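Local coordinates for beta sliding clamp (Bartonella birtlesii LL-WM9, PDB 6PTR), which probably tethers DNA polymerases and other proteins to DNA as a ring-shaped head-to-tail homodimer, making replication processive, at residues R10-S16 and D91-L97; I288-R292 and V309-G315. One frame throughout, in Å; residues are numbered along the deposited sequence.

Contact 1. Residues R10-S16 and D91-L97; sequences RITVDRS and DGSEIVL
Lay strand 10-14 antiparallel to strand 94-97, axes 4.6 Å apart at closest and directions 158° apart. Ile11 and Leu97 form a hydrogen-bonded pair (Ile11 N to Leu97 O 2.9 Å, Leu97 N to Ile11 O 2.8 Å), as do Val13 and Ile95 (Val13 N to Ile95 O 2.8 Å, Ile95 N to Val13 O 2.9 Å); Arg15 N to Ser93 O, 3.1 Å, carries the ladder into the helix. These pairs share one face, where Val13 packs on Phe18, Phe65 and Val67; non-hydrogen-bonded Thr12-Val96 and Asp14-Glu94 take the other. Arg15 CB lies 3.8 Å from Ile95 CD1. Among polar groups, Arg15 NH1 makes a long salt bridge to Asp91 OD2 (3.8 Å), its NE bonding Val86 O; Ser16 OG gives a very short 2.3 Å bond to OD1 of poorly ordered Asp91; t-rotamer Asp14 N-caps helix 15-26 through Gln17 N. A water joins Asp14 OD1 (2.6 Å), Ser16 N (2.9 Å) and, weakly, Gly92 N (2.9 Å). This is the strand-to-helix junction opening the N-terminal domain of the polymerase III beta-subunit fold.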
loop_
_atom_site.group_PDB
_atom_site.type_symbol
_atom_site.label_atom_id
_atom_site.label_comp_id
_atom_site.label_asym_id
_atom_site.label_seq_id
_atom_site.Cartn_x
_atom_site.Cartn_y
_atom_site.Cartn_z
ATOM N N ARG C 10 11.889 6.568 35.679
ATOM C CA ARG C 10 10.675 5.781 35.861
ATOM C C ARG C 10 9.484 6.699 35.626
ATOM O O ARG C 10 9.287 7.662 36.371
ATOM C CB ARG C 10 10.614 5.161 37.258
ATOM C CG ARG C 10 9.414 4.264 37.405
ATOM C CD ARG C 10 9.476 3.397 38.635
ATOM N NE ARG C 10 8.186 2.748 38.841
ATOM C CZ ARG C 10 7.856 1.565 38.330
ATOM N NH1 ARG C 10 8.735 0.893 37.599
ATOM N NH2 ARG C 10 6.652 1.054 38.553
ATOM N N ILE C 11 8.695 6.423 34.592
ATOM C CA ILE C 11 7.537 7.255 34.275
ATOM C C ILE C 11 6.359 6.361 33.934
ATOM O O ILE C 11 6.525 5.273 33.381
ATOM C CB ILE C 11 7.817 8.226 33.111
ATOM C CG1 ILE C 11 8.308 7.456 31.887
ATOM C CG2 ILE C 11 8.834 9.269 33.555
ATOM C CD1 ILE C 11 8.573 8.355 30.631
ATOM N N THR C 12 5.164 6.821 34.293
ATOM C CA THR C 12 3.921 6.170 33.890
ATOM C C THR C 12 3.186 7.135 32.975
ATOM O O THR C 12 2.892 8.258 33.385
ATOM C CB THR C 12 3.061 5.826 35.112
ATOM O OG1 THR C 12 3.768 4.912 35.955
ATOM C CG2 THR C 12 1.725 5.194 34.685
ATOM N N VAL C 13 2.899 6.714 31.742
ATOM C CA VAL C 13 2.302 7.621 30.771
ATOM C C VAL C 13 1.019 7.020 30.221
ATOM O O VAL C 13 0.812 5.806 30.244
ATOM C CB VAL C 13 3.271 7.927 29.627
ATOM C CG1 VAL C 13 4.510 8.598 30.194
ATOM C CG2 VAL C 13 3.616 6.636 28.902
ATOM N N ASP C 14 0.144 7.897 29.728
ATOM C CA ASP C 14 -1.042 7.445 29.022
ATOM C C ASP C 14 -0.613 6.905 27.667
ATOM O O ASP C 14 0.151 7.552 26.947
ATOM C CB ASP C 14 -2.034 8.601 28.872
ATOM C CG ASP C 14 -3.269 8.219 28.076
ATOM O OD1 ASP C 14 -4.124 7.476 28.604
ATOM O OD2 ASP C 14 -3.392 8.682 26.921
ATOM N N ARG C 15 -1.107 5.716 27.311
ATOM C CA ARG C 15 -0.685 5.113 26.048
ATOM C C ARG C 15 -1.023 6.015 24.863
ATOM O O ARG C 15 -0.180 6.256 23.992
ATOM C CB ARG C 15 -1.325 3.739 25.889
ATOM C CG ARG C 15 -0.998 3.070 24.566
ATOM C CD ARG C 15 -2.070 3.358 23.522
ATOM N NE ARG C 15 -1.711 2.769 22.234
ATOM C CZ ARG C 15 -2.280 3.082 21.073
ATOM N NH1 ARG C 15 -3.238 4.002 21.011
ATOM N NH2 ARG C 15 -1.875 2.478 19.963
ATOM N N SER C 16 -2.255 6.530 24.818
ATOM C CA SER C 16 -2.689 7.284 23.645
ATOM C C SER C 16 -1.914 8.586 23.505
ATOM O O SER C 16 -1.501 8.951 22.400
ATOM C CB SER C 16 -4.188 7.550 23.714
ATOM O OG SER C 16 -4.897 6.367 23.407
ATOM N N ASP C 91 -5.553 1.260 23.641
ATOM C CA ASP C 91 -6.018 2.606 23.923
ATOM C C ASP C 91 -6.650 2.659 25.309
ATOM O O ASP C 91 -7.363 1.739 25.718
ATOM C CB ASP C 91 -7.027 3.023 22.855
ATOM C CG ASP C 91 -6.968 4.495 22.541
ATOM O OD1 ASP C 91 -6.972 5.310 23.489
ATOM O OD2 ASP C 91 -6.905 4.838 21.341
ATOM N N GLY C 92 -6.364 3.727 26.045
ATOM C CA GLY C 92 -6.873 3.863 27.391
ATOM C C GLY C 92 -6.109 3.101 28.450
ATOM O O GLY C 92 -6.506 3.134 29.620
ATOM N N SER C 93 -5.035 2.416 28.089
ATOM C CA SER C 93 -4.162 1.774 29.054
ATOM C C SER C 93 -3.057 2.739 29.480
ATOM O O SER C 93 -2.897 3.825 28.916
ATOM C CB SER C 93 -3.553 0.511 28.457
ATOM O OG SER C 93 -2.784 0.839 27.310
ATOM N N GLU C 94 -2.293 2.329 30.496
ATOM C CA GLU C 94 -1.110 3.055 30.941
ATOM C C GLU C 94 0.135 2.232 30.655
ATOM O O GLU C 94 0.090 1.006 30.570
ATOM C CB GLU C 94 -1.171 3.377 32.439
ATOM C CG GLU C 94 -2.179 4.447 32.789
ATOM C CD GLU C 94 -2.142 4.826 34.254
ATOM O OE1 GLU C 94 -1.911 3.931 35.103
ATOM O OE2 GLU C 94 -2.344 6.024 34.552
ATOM N N ILE C 95 1.256 2.924 30.514
ATOM C CA ILE C 95 2.535 2.295 30.208
ATOM C C ILE C 95 3.546 2.795 31.219
ATOM O O ILE C 95 3.682 4.005 31.398
ATOM C CB ILE C 95 3.024 2.643 28.794
ATOM C CG1 ILE C 95 1.971 2.301 27.751
ATOM C CG2 ILE C 95 4.306 1.900 28.496
ATOM C CD1 ILE C 95 2.339 2.860 26.390
ATOM N N VAL C 96 4.277 1.876 31.841
ATOM C CA VAL C 96 5.375 2.235 32.731
ATOM C C VAL C 96 6.689 2.026 31.991
ATOM O O VAL C 96 6.990 0.913 31.542
ATOM C CB VAL C 96 5.341 1.415 34.027
ATOM C CG1 VAL C 96 6.527 1.804 34.916
ATOM C CG2 VAL C 96 4.022 1.629 34.776
ATOM N N LEU C 97 7.468 3.097 31.848
ATOM C CA LEU C 97 8.770 3.065 31.198
ATOM C C LEU C 97 9.829 3.271 32.273
ATOM O O LEU C 97 9.770 4.254 33.021
ATOM C CB LEU C 97 8.855 4.149 30.117
ATOM C CG LEU C 97 7.674 4.114 29.135
ATOM C CD1 LEU C 97 7.582 5.390 28.295
ATOM C CD2 LEU C 97 7.779 2.922 28.243
HETATM O O HOH W 1 -4.432 5.759 26.634
#

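Contact 2. Residues I288-R292 and V309-G315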
loop_
_atom_site.group_PDB
_atom_site.type_symbol
_atom_site.label_atom_id
_atom_site.label_comp_id
_atom_site.label_asym_id
_atom_site.label_seq_id
_atom_site.Cartn_x
_atom_site.Cartn_y
_atom_site.Cartn_z
ATOM N N ILE C 288 -1.972 5.695 -21.322
ATOM C CA ILE C 288 -1.102 4.877 -22.176
ATOM C C ILE C 288 0.368 5.241 -22.053
ATOM O O ILE C 288 1.203 4.621 -22.727
ATOM C CB ILE C 288 -1.515 4.971 -23.666
ATOM C CG1 ILE C 288 -1.372 6.402 -24.156
ATOM C CG2 ILE C 288 -2.961 4.540 -23.856
ATOM C CD1 ILE C 288 -1.534 6.510 -25.693
ATOM N N SER C 289 0.720 6.231 -21.235
ATOM C CA SER C 289 2.118 6.644 -21.185
ATOM C C SER C 289 2.934 5.693 -20.321
ATOM O O SER C 289 2.390 4.910 -19.535
ATOM C CB SER C 289 2.243 8.073 -20.652
ATOM O OG SER C 289 1.688 8.989 -21.578
ATOM N N ASN C 290 4.252 5.753 -20.489
ATOM C CA ASN C 290 5.152 4.895 -19.711
ATOM C C ASN C 290 6.452 5.662 -19.468
ATOM O O ASN C 290 6.475 6.892 -19.549
ATOM C CB ASN C 290 5.340 3.530 -20.403
ATOM C CG ASN C 290 6.086 3.624 -21.742
ATOM O OD1 ASN C 290 6.632 4.662 -22.094
ATOM N ND2 ASN C 290 6.126 2.510 -22.479
ATOM N N ASP C 291 7.549 4.935 -19.202
ATOM C CA ASP C 291 8.808 5.582 -18.827
ATOM C C ASP C 291 9.413 6.438 -19.937
ATOM O O ASP C 291 10.292 7.262 -19.654
ATOM C CB ASP C 291 9.835 4.537 -18.398
ATOM C CG ASP C 291 9.413 3.781 -17.158
ATOM O OD1 ASP C 291 8.622 4.342 -16.364
ATOM O OD2 ASP C 291 9.867 2.629 -16.988
ATOM N N ARG C 292 8.982 6.274 -21.186
ATOM C CA ARG C 292 9.554 7.087 -22.260
ATOM C C ARG C 292 9.216 8.557 -22.110
ATOM O O ARG C 292 9.950 9.414 -22.610
ATOM C CB ARG C 292 9.058 6.607 -23.624
ATOM C CG ARG C 292 9.562 5.239 -24.020
ATOM C CD ARG C 292 8.964 4.833 -25.349
ATOM N NE ARG C 292 9.415 3.530 -25.810
ATOM C CZ ARG C 292 10.383 3.340 -26.702
ATOM N NH1 ARG C 292 11.033 4.370 -27.235
ATOM N NH2 ARG C 292 10.689 2.117 -27.072
ATOM N N VAL C 309 -2.184 11.875 -26.963
ATOM C CA VAL C 309 -1.017 11.200 -26.390
ATOM C C VAL C 309 -0.622 10.069 -27.328
ATOM O O VAL C 309 -1.487 9.355 -27.840
ATOM C CB VAL C 309 -1.289 10.643 -24.979
ATOM C CG1 VAL C 309 -0.065 9.897 -24.412
ATOM C CG2 VAL C 309 -1.725 11.766 -24.033
ATOM N N ASN C 310 0.686 9.930 -27.581
ATOM C CA ASN C 310 1.208 8.858 -28.426
ATOM C C ASN C 310 2.300 8.157 -27.640
ATOM O O ASN C 310 3.153 8.823 -27.046
ATOM C CB ASN C 310 1.791 9.365 -29.760
ATOM C CG ASN C 310 0.728 9.928 -30.708
ATOM O OD1 ASN C 310 -0.093 9.188 -31.253
ATOM N ND2 ASN C 310 0.754 11.243 -30.917
ATOM N N ASN C 311 2.268 6.829 -27.617
ATOM C CA ASN C 311 3.308 6.042 -26.950
ATOM C C ASN C 311 3.643 4.874 -27.860
ATOM O O ASN C 311 2.767 4.069 -28.190
ATOM C CB ASN C 311 2.848 5.563 -25.567
ATOM C CG ASN C 311 3.798 4.536 -24.908
ATOM O OD1 ASN C 311 4.823 4.138 -25.447
ATOM N ND2 ASN C 311 3.412 4.081 -23.709
ATOM N N PRO C 312 4.895 4.754 -28.306
ATOM C CA PRO C 312 5.212 3.714 -29.291
ATOM C C PRO C 312 5.054 2.310 -28.764
ATOM O O PRO C 312 5.043 1.369 -29.567
ATOM C CB PRO C 312 6.679 3.996 -29.641
ATOM C CG PRO C 312 7.219 4.673 -28.417
ATOM C CD PRO C 312 6.081 5.541 -27.921
ATOM N N ASP C 313 4.972 2.132 -27.445
ATOM C CA ASP C 313 4.806 0.810 -26.884
ATOM C C ASP C 313 3.349 0.437 -26.663
ATOM O O ASP C 313 3.084 -0.727 -26.338
ATOM C CB ASP C 313 5.564 0.698 -25.555
ATOM C CG ASP C 313 7.058 0.894 -25.718
ATOM O OD1 ASP C 313 7.611 0.464 -26.759
ATOM O OD2 ASP C 313 7.680 1.471 -24.801
ATOM N N SER C 314 2.402 1.369 -26.832
ATOM C CA SER C 314 1.008 1.051 -26.530
ATOM C C SER C 314 -0.009 1.572 -27.537
ATOM O O SER C 314 -1.054 0.931 -27.705
ATOM C CB SER C 314 0.630 1.582 -25.140
ATOM O OG SER C 314 0.724 2.987 -25.085
ATOM N N GLY C 315 0.222 2.698 -28.187
ATOM C CA GLY C 315 -0.776 3.212 -29.111
ATOM C C GLY C 315 -0.981 4.703 -28.959
ATOM O O GLY C 315 -0.020 5.444 -28.731
#
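The tip of the hairpin between strands 304-311 and 315-322, in the C-terminal domain, is tied here to the loop that follows helix 275-285, right at the dimer interface. Ile288 O is the central acceptor: Asn311 ND2 reaches it in a very short hydrogen bond of 2.5 Å, and Ser314 OG, in the conformer given here, donates to the same Ile288 O at 2.9 Å. Beside these two bonds the Ile288 side chain, with its CA-to-CB bond toward the hairpin, sets CG1 3.7 Å from Val309 CG1 and also rests on Ala317.

Two Asx turns shape the facing loops. Asn290 OD1 takes Arg292 N at 3.0 Å, and Asn311 OD1 takes Asp313 N at 2.8 Å, so each asparagine can fold its own backbone with the oxygen and reach across with the amide nitrogen. The hairpin turn closes on a classic beta bulge, Ser314 and Gly315 both opposite Asn311; Gly315, at phi 136°, has backbone angles that call for glycine.

At the outer end Asp313 OD2 accepts from Asn290 ND2 at 3.0 Å and forms a salt bridge with Arg292 NE at 2.9 Å, while Pro312 CG lies over one face of the guanidinium, 3.5 Å from Arg292 CD. The second subunit lies against this hairpin tip: it makes backbone hydrogen bonds with Ser314, its Phe116 packs on Ile288, its Leu81 on Ser314, and its Gln119 NE2 donates to Pro312 O.

Contacts 1 and 2 sit in the N-terminal and C-terminal domains of one chain, their centres 55 Å apart and their nearest atoms about 38 Å apart, so they do not touch; each centre is 31 Å from the centre of the chain. Head-to-tail dimerisation relates them indirectly. Contact 2 meets Phe116 and Gln119 of the second subunit, both on strand 114-119, and that strand belongs to the same four-stranded sheet as the strands of contact 1, at the other end of the strand order from 10-14 within the chain. No other protein chain of the assembly touches the two segments of contact 1. Contact 1 thus joins two strands of the sheet whose strand 114-119, in the partner subunit, meets contact 2.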